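Local coordinates for protein caspase-3 (Porites astreoides, PDB 6WI4) that probably acts as a cysteine protease of the caspase family in coral apoptosis, cleaving protein substrates after aspartate residues, at residues Pro122-Phe127 and Asp146-Tyr151; His90-Val95 and Gln131-Met136. One frame throughout, in Å; residues are numbered along the deposited sequence. Where two conformers were deposited one is given.

In the fold
From the N terminus, the chain first reaches 90-95, just past central strand 83-88, and then passes through the small antiparallel sheet and helix 105-110 into 122-127 on strand 123-128. The loop beyond that strand carries 131-136 back against 90-95, closing contact 2 over 35 residues. After a further, mainly irregular passage, 146-151 runs beside 122-127, so contact 1 closes a shorter loop of 18 residues. The segments alternate, so the two loops cross. Contact 1 joins neighbouring parallel strands of the central sheet; contact 2 ties strand 91-92 and its turn, at the small sheet's edge, to the loop after strand 123-128. Their centres are about 18 Å apart, yet they meet where Y151 packs on Q131.

Contact 1: residues Pro122-Phe127 and Asp146-Tyr151; sequences PKMFFF and DFVYAY
F125 lies beside F147 and Y149 in an aromatic cluster on one face of strands 123-127 and 147-151, parallel neighbours in the central sheet of the caspase fold. The F125 and F147 rings meet rim to rim, F125 CE1 standing 3.6 Å from F147 CD2 in the plane of the F147 ring, while F125 CB rests against Y149 CD2. Further along this face, F127 and Y151 form an offset stack with centroids 4.8 Å apart. From helix 105-110, T109 touches F125 and Y149, and I105 touches F127 and Y151. On the other face M124 CG touches V148 CG1 at 3.5 Å, and F126 CD2 packs on A150 CB. Five backbone hydrogen bonds join the strands; A150 N to F125 O, at 2.7 Å, is the straightest (174°). Toward the polar edge a bend at chi3 (-89°) lays K123 CE over the F147 ring face in a CH-pi contact. An alanine at F147 would probably leave the K123 methylenes without this platform and open a gap beside F125. K123 NZ reaches the carbonyls of L118 and K121, and D146 OD1 binds R223 and Y4. One water links K123 NZ (3.0 Å) to D146 OD2 (2.6 Å).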
loop_
_atom_site.group_PDB
_atom_site.type_symbol
_atom_site.label_atom_id
_atom_site.label_comp_id
_atom_site.label_asym_id
_atom_site.label_seq_id
_atom_site.Cartn_x
_atom_site.Cartn_y
_atom_site.Cartn_z
ATOM N N PRO A 122 11.175 4.062 -9.613
ATOM C CA PRO A 122 10.227 3.156 -8.954
ATOM C C PRO A 122 8.983 3.885 -8.475
ATOM O O PRO A 122 9.058 4.947 -7.846
ATOM C CB PRO A 122 11.035 2.567 -7.792
ATOM C CG PRO A 122 12.236 3.434 -7.649
ATOM C CD PRO A 122 12.499 4.069 -8.969
ATOM N N LYS A 123 7.833 3.298 -8.787
ATOM C CA LYS A 123 6.522 3.797 -8.386
ATOM C C LYS A 123 5.886 2.706 -7.551
ATOM O O LYS A 123 5.460 1.680 -8.092
ATOM C CB LYS A 123 5.674 4.139 -9.609
ATOM C CG LYS A 123 6.325 5.226 -10.488
ATOM C CD LYS A 123 5.733 5.278 -11.884
ATOM C CE LYS A 123 6.450 4.345 -12.874
ATOM N NZ LYS A 123 7.778 4.875 -13.317
ATOM N N MET A 124 5.846 2.917 -6.242
ATOM C CA MET A 124 5.430 1.897 -5.286
ATOM C C MET A 124 4.018 2.184 -4.808
ATOM O O MET A 124 3.732 3.292 -4.351
ATOM C CB MET A 124 6.378 1.863 -4.093
ATOM C CG MET A 124 7.803 1.488 -4.444
ATOM S SD MET A 124 8.938 1.891 -3.106
ATOM C CE MET A 124 9.512 3.498 -3.663
ATOM N N PHE A 125 3.153 1.178 -4.871
ATOM C CA PHE A 125 1.791 1.282 -4.367
ATOM C C PHE A 125 1.579 0.237 -3.282
ATOM O O PHE A 125 1.914 -0.936 -3.481
ATOM C CB PHE A 125 0.789 1.094 -5.506
ATOM C CG PHE A 125 0.748 2.246 -6.444
ATOM C CD1 PHE A 125 1.774 2.458 -7.346
ATOM C CD2 PHE A 125 -0.298 3.150 -6.401
ATOM C CE1 PHE A 125 1.748 3.545 -8.204
ATOM C CE2 PHE A 125 -0.324 4.232 -7.248
ATOM C CZ PHE A 125 0.700 4.426 -8.154
ATOM N N PHE A 126 1.053 0.661 -2.134
ATOM C CA PHE A 126 0.755 -0.231 -1.020
ATOM C C PHE A 126 -0.734 -0.176 -0.724
ATOM O O PHE A 126 -1.296 0.913 -0.571
ATOM C CB PHE A 126 1.532 0.156 0.241
ATOM C CG PHE A 126 3.021 0.173 0.066
ATOM C CD1 PHE A 126 3.667 1.306 -0.404
ATOM C CD2 PHE A 126 3.779 -0.939 0.413
ATOM C CE1 PHE A 126 5.046 1.327 -0.554
ATOM C CE2 PHE A 126 5.160 -0.924 0.257
ATOM C CZ PHE A 126 5.791 0.213 -0.220
ATOM N N PHE A 127 -1.367 -1.340 -0.604
ATOM C CA PHE A 127 -2.809 -1.414 -0.389
ATOM C C PHE A 127 -3.107 -2.235 0.851
ATOM O O PHE A 127 -2.716 -3.404 0.925
ATOM C CB PHE A 127 -3.519 -2.061 -1.579
ATOM C CG PHE A 127 -3.320 -1.356 -2.872
ATOM C CD1 PHE A 127 -4.101 -0.267 -3.202
ATOM C CD2 PHE A 127 -2.358 -1.776 -3.767
ATOM C CE1 PHE A 127 -3.911 0.401 -4.407
ATOM C CE2 PHE A 127 -2.176 -1.122 -4.987
ATOM C CZ PHE A 127 -2.956 -0.034 -5.302
ATOM N N ASP A 146 8.485 -0.350 -13.918
ATOM C CA ASP A 146 9.001 0.203 -12.667
ATOM C C ASP A 146 7.905 0.488 -11.648
ATOM O O ASP A 146 8.153 1.166 -10.648
ATOM C CB ASP A 146 9.850 1.464 -12.907
ATOM C CG ASP A 146 10.916 1.250 -13.964
ATOM O OD1 ASP A 146 11.651 0.242 -13.871
ATOM O OD2 ASP A 146 11.006 2.078 -14.889
ATOM N N PHE A 147 6.712 -0.055 -11.851
ATOM C CA PHE A 147 5.687 -0.119 -10.818
ATOM C C PHE A 147 5.866 -1.377 -9.978
ATOM O O PHE A 147 6.258 -2.433 -10.482
ATOM C CB PHE A 147 4.281 -0.155 -11.416
ATOM C CG PHE A 147 3.801 1.148 -11.993
ATOM C CD1 PHE A 147 4.086 1.487 -13.302
ATOM C CD2 PHE A 147 3.029 2.005 -11.228
ATOM C CE1 PHE A 147 3.626 2.660 -13.842
ATOM C CE2 PHE A 147 2.563 3.183 -11.756
ATOM C CZ PHE A 147 2.861 3.518 -13.063
ATOM N N VAL A 148 5.535 -1.267 -8.695
ATOM C CA VAL A 148 5.386 -2.437 -7.838
ATOM C C VAL A 148 4.164 -2.204 -6.962
ATOM O O VAL A 148 3.984 -1.110 -6.416
ATOM C CB VAL A 148 6.656 -2.732 -7.008
ATOM C CG1 VAL A 148 7.085 -1.541 -6.145
ATOM C CG2 VAL A 148 6.454 -3.978 -6.175
ATOM N N TYR A 149 3.288 -3.204 -6.886
ATOM C CA TYR A 149 2.012 -3.081 -6.191
ATOM C C TYR A 149 2.013 -4.109 -5.073
ATOM O O TYR A 149 1.980 -5.319 -5.335
ATOM C CB TYR A 149 0.830 -3.292 -7.139
ATOM C CG TYR A 149 0.890 -2.506 -8.438
ATOM C CD1 TYR A 149 1.494 -3.044 -9.562
ATOM C CD2 TYR A 149 0.328 -1.237 -8.541
ATOM C CE1 TYR A 149 1.539 -2.345 -10.767
ATOM C CE2 TYR A 149 0.384 -0.531 -9.741
ATOM C CZ TYR A 149 0.979 -1.093 -10.845
ATOM O OH TYR A 149 1.030 -0.414 -12.051
ATOM N N ALA A 150 2.091 -3.631 -3.834
ATOM C CA ALA A 150 2.167 -4.495 -2.665
ATOM C C ALA A 150 0.775 -4.590 -2.055
ATOM O O ALA A 150 0.293 -3.637 -1.435
ATOM C CB ALA A 150 3.184 -3.955 -1.664
ATOM N N TYR A 151 0.128 -5.736 -2.239
ATOM C CA TYR A 151 -1.245 -5.965 -1.804
ATOM C C TYR A 151 -1.283 -6.730 -0.488
ATOM O O TYR A 151 -0.536 -7.691 -0.303
ATOM C CB TYR A 151 -1.988 -6.789 -2.854
ATOM C CG TYR A 151 -2.430 -6.039 -4.080
ATOM C CD1 TYR A 151 -3.661 -5.393 -4.111
ATOM C CD2 TYR A 151 -1.648 -6.028 -5.223
ATOM C CE1 TYR A 151 -4.100 -4.748 -5.251
ATOM C CE2 TYR A 151 -2.075 -5.376 -6.373
ATOM C CZ TYR A 151 -3.303 -4.737 -6.373
ATOM O OH TYR A 151 -3.747 -4.087 -7.503
HETATM O O HOH W 1 9.215 3.820 -15.721
#

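Contact 2: residues His90-Val95 and Gln131-Met136; sequences HGEEGV and QGHEYM
H133 and E92 meet through a short hydrogen bond, H133 ND1 to E92 OE2 at 2.6 Å, which is nearly straight (167°). The carboxylate oxygen lies in the imidazole plane and uses its syn lone pair, although the two flat groups are turned 54° against each other. Its negative charge would probably favour a protonated imidazole. A bend at chi2 (-83°) folds the E92 side chain so that OE1 accepts E93 N at 3.0 Å on its anti side; each carboxylate oxygen is thus gripped by one N-H, which fixes the rotation of the group. E92 OE1 also lies 3.5 Å from G132 CA. Beside this pair E93 packs against the Q131 carbonyl oxygen, with E93 CB 3.3 Å from Q131 O.

Behind these contacts, a type II turn from E92 to V95 sets the glutamates, closed by V95 N to E92 O at 3.0 Å, with G94 taking the positive phi. G132 adopts backbone angles at which a CB would strike the preceding carbonyl. Q131 is anchored by OE1 to T153 N and by backbone bonds to G156 and Y157, and H133 packs on Y158. G91 hydrogen-bonds the bound peptide through its backbone, and Y135 packs on an apolar peptide side chain. The glutamates just after H90-G91 thus meet H133 and the Q131-G132 end of the cysteine-bearing pentapeptide; a His-Gly loop set beside it is characteristic of the caspase active site.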
loop_
_atom_site.group_PDB
_atom_site.type_symbol
_atom_site.label_atom_id
_atom_site.label_comp_id
_atom_site.label_asym_id
_atom_site.label_seq_id
_atom_site.Cartn_x
_atom_site.Cartn_y
_atom_site.Cartn_z
ATOM N N HIS A 90 -11.601 0.208 2.668
ATOM C CA HIS A 90 -12.323 -0.981 2.241
ATOM C C HIS A 90 -12.062 -1.250 0.761
ATOM O O HIS A 90 -11.658 -0.365 0.001
ATOM C CB HIS A 90 -13.829 -0.812 2.478
ATOM C CG HIS A 90 -14.242 -1.065 3.893
ATOM N ND1 HIS A 90 -14.007 -2.264 4.521
ATOM C CD2 HIS A 90 -14.889 -0.290 4.796
ATOM C CE1 HIS A 90 -14.471 -2.220 5.756
ATOM N NE2 HIS A 90 -15.022 -1.033 5.945
ATOM N N GLY A 91 -12.314 -2.487 0.348
ATOM C CA GLY A 91 -12.193 -2.803 -1.064
ATOM C C GLY A 91 -12.950 -4.053 -1.438
ATOM O O GLY A 91 -13.495 -4.766 -0.595
ATOM N N GLU A 92 -12.975 -4.293 -2.748
ATOM C CA GLU A 92 -13.429 -5.545 -3.337
ATOM C C GLU A 92 -12.460 -5.870 -4.462
ATOM O O GLU A 92 -11.487 -5.144 -4.687
ATOM C CB GLU A 92 -14.879 -5.447 -3.830
ATOM C CG GLU A 92 -15.873 -6.233 -2.993
ATOM C CD GLU A 92 -15.944 -7.721 -3.363
ATOM O OE1 GLU A 92 -15.346 -8.150 -4.388
ATOM O OE2 GLU A 92 -16.621 -8.465 -2.622
ATOM N N GLU A 93 -12.708 -6.960 -5.187
ATOM C CA GLU A 93 -11.743 -7.339 -6.212
ATOM C C GLU A 93 -11.636 -6.253 -7.281
ATOM O O GLU A 93 -12.618 -5.929 -7.957
ATOM C CB GLU A 93 -12.111 -8.679 -6.847
ATOM C CG GLU A 93 -10.948 -9.262 -7.619
ATOM C CD GLU A 93 -11.109 -10.733 -7.942
ATOM O OE1 GLU A 93 -10.309 -11.229 -8.761
ATOM O OE2 GLU A 93 -12.026 -11.377 -7.384
ATOM N N GLY A 94 -10.445 -5.671 -7.403
ATOM C CA GLY A 94 -10.176 -4.644 -8.385
ATOM C C GLY A 94 -10.549 -3.234 -7.984
ATOM O O GLY A 94 -10.294 -2.307 -8.766
ATOM N N VAL A 95 -11.145 -3.026 -6.804
ATOM C CA VAL A 95 -11.653 -1.710 -6.438
ATOM C C VAL A 95 -11.243 -1.358 -5.011
ATOM O O VAL A 95 -11.008 -2.225 -4.166
ATOM C CB VAL A 95 -13.193 -1.604 -6.572
ATOM C CG1 VAL A 95 -13.630 -1.888 -7.998
ATOM C CG2 VAL A 95 -13.888 -2.539 -5.612
ATOM N N GLN A 131 -9.949 -7.552 -1.009
ATOM C CA GLN A 131 -9.876 -7.800 -2.444
ATOM C C GLN A 131 -10.977 -8.763 -2.872
ATOM O O GLN A 131 -10.864 -9.425 -3.906
ATOM C CB GLN A 131 -8.485 -8.321 -2.823
ATOM C CG GLN A 131 -7.389 -7.274 -2.588
ATOM C CD GLN A 131 -5.962 -7.797 -2.751
ATOM O OE1 GLN A 131 -5.112 -7.573 -1.882
ATOM N NE2 GLN A 131 -5.684 -8.458 -3.869
ATOM N N GLY A 132 -12.049 -8.822 -2.098
ATOM C CA GLY A 132 -13.073 -9.831 -2.272
ATOM C C GLY A 132 -13.740 -10.107 -0.941
ATOM O O GLY A 132 -13.543 -9.388 0.034
ATOM N N HIS A 133 -14.527 -11.183 -0.909
ATOM C CA HIS A 133 -15.299 -11.474 0.292
ATOM C C HIS A 133 -15.243 -12.951 0.670
ATOM O O HIS A 133 -16.209 -13.481 1.234
ATOM C CB HIS A 133 -16.757 -11.044 0.119
ATOM C CG HIS A 133 -17.397 -11.586 -1.119
ATOM N ND1 HIS A 133 -17.591 -10.824 -2.252
ATOM C CD2 HIS A 133 -17.868 -12.822 -1.411
ATOM C CE1 HIS A 133 -18.165 -11.564 -3.184
ATOM N NE2 HIS A 133 -18.342 -12.780 -2.702
ATOM N N GLU A 134 -14.139 -13.633 0.367
ATOM C CA GLU A 134 -13.904 -14.994 0.825
ATOM C C GLU A 134 -12.881 -15.010 1.955
ATOM O O GLU A 134 -11.933 -14.215 1.973
ATOM C CB GLU A 134 -13.406 -15.895 -0.313
ATOM C CG GLU A 134 -14.339 -15.966 -1.512
ATOM C CD GLU A 134 -15.645 -16.671 -1.195
ATOM O OE1 GLU A 134 -15.642 -17.565 -0.320
ATOM O OE2 GLU A 134 -16.674 -16.331 -1.820
ATOM N N TYR A 135 -13.081 -15.932 2.891
ATOM C CA TYR A 135 -12.091 -16.268 3.903
ATOM C C TYR A 135 -11.101 -17.304 3.370
ATOM O O TYR A 135 -11.404 -18.079 2.455
ATOM C CB TYR A 135 -12.762 -16.820 5.170
ATOM C CG TYR A 135 -13.704 -15.877 5.879
ATOM C CD1 TYR A 135 -13.219 -14.797 6.610
ATOM C CD2 TYR A 135 -15.081 -16.082 5.849
ATOM C CE1 TYR A 135 -14.077 -13.938 7.272
ATOM C CE2 TYR A 135 -15.948 -15.220 6.506
ATOM C CZ TYR A 135 -15.443 -14.151 7.219
ATOM O OH TYR A 135 -16.299 -13.287 7.877
ATOM N N MET A 136 -9.910 -17.322 3.972
ATOM C CA MET A 136 -8.878 -18.315 3.694
ATOM C C MET A 136 -8.825 -19.318 4.843
ATOM O O MET A 136 -8.774 -18.918 6.006
ATOM C CB MET A 136 -7.514 -17.645 3.533
ATOM C CG MET A 136 -6.864 -17.846 2.196
ATOM S SD MET A 136 -5.282 -16.993 2.082
ATOM C CE MET A 136 -5.722 -15.625 1.007
#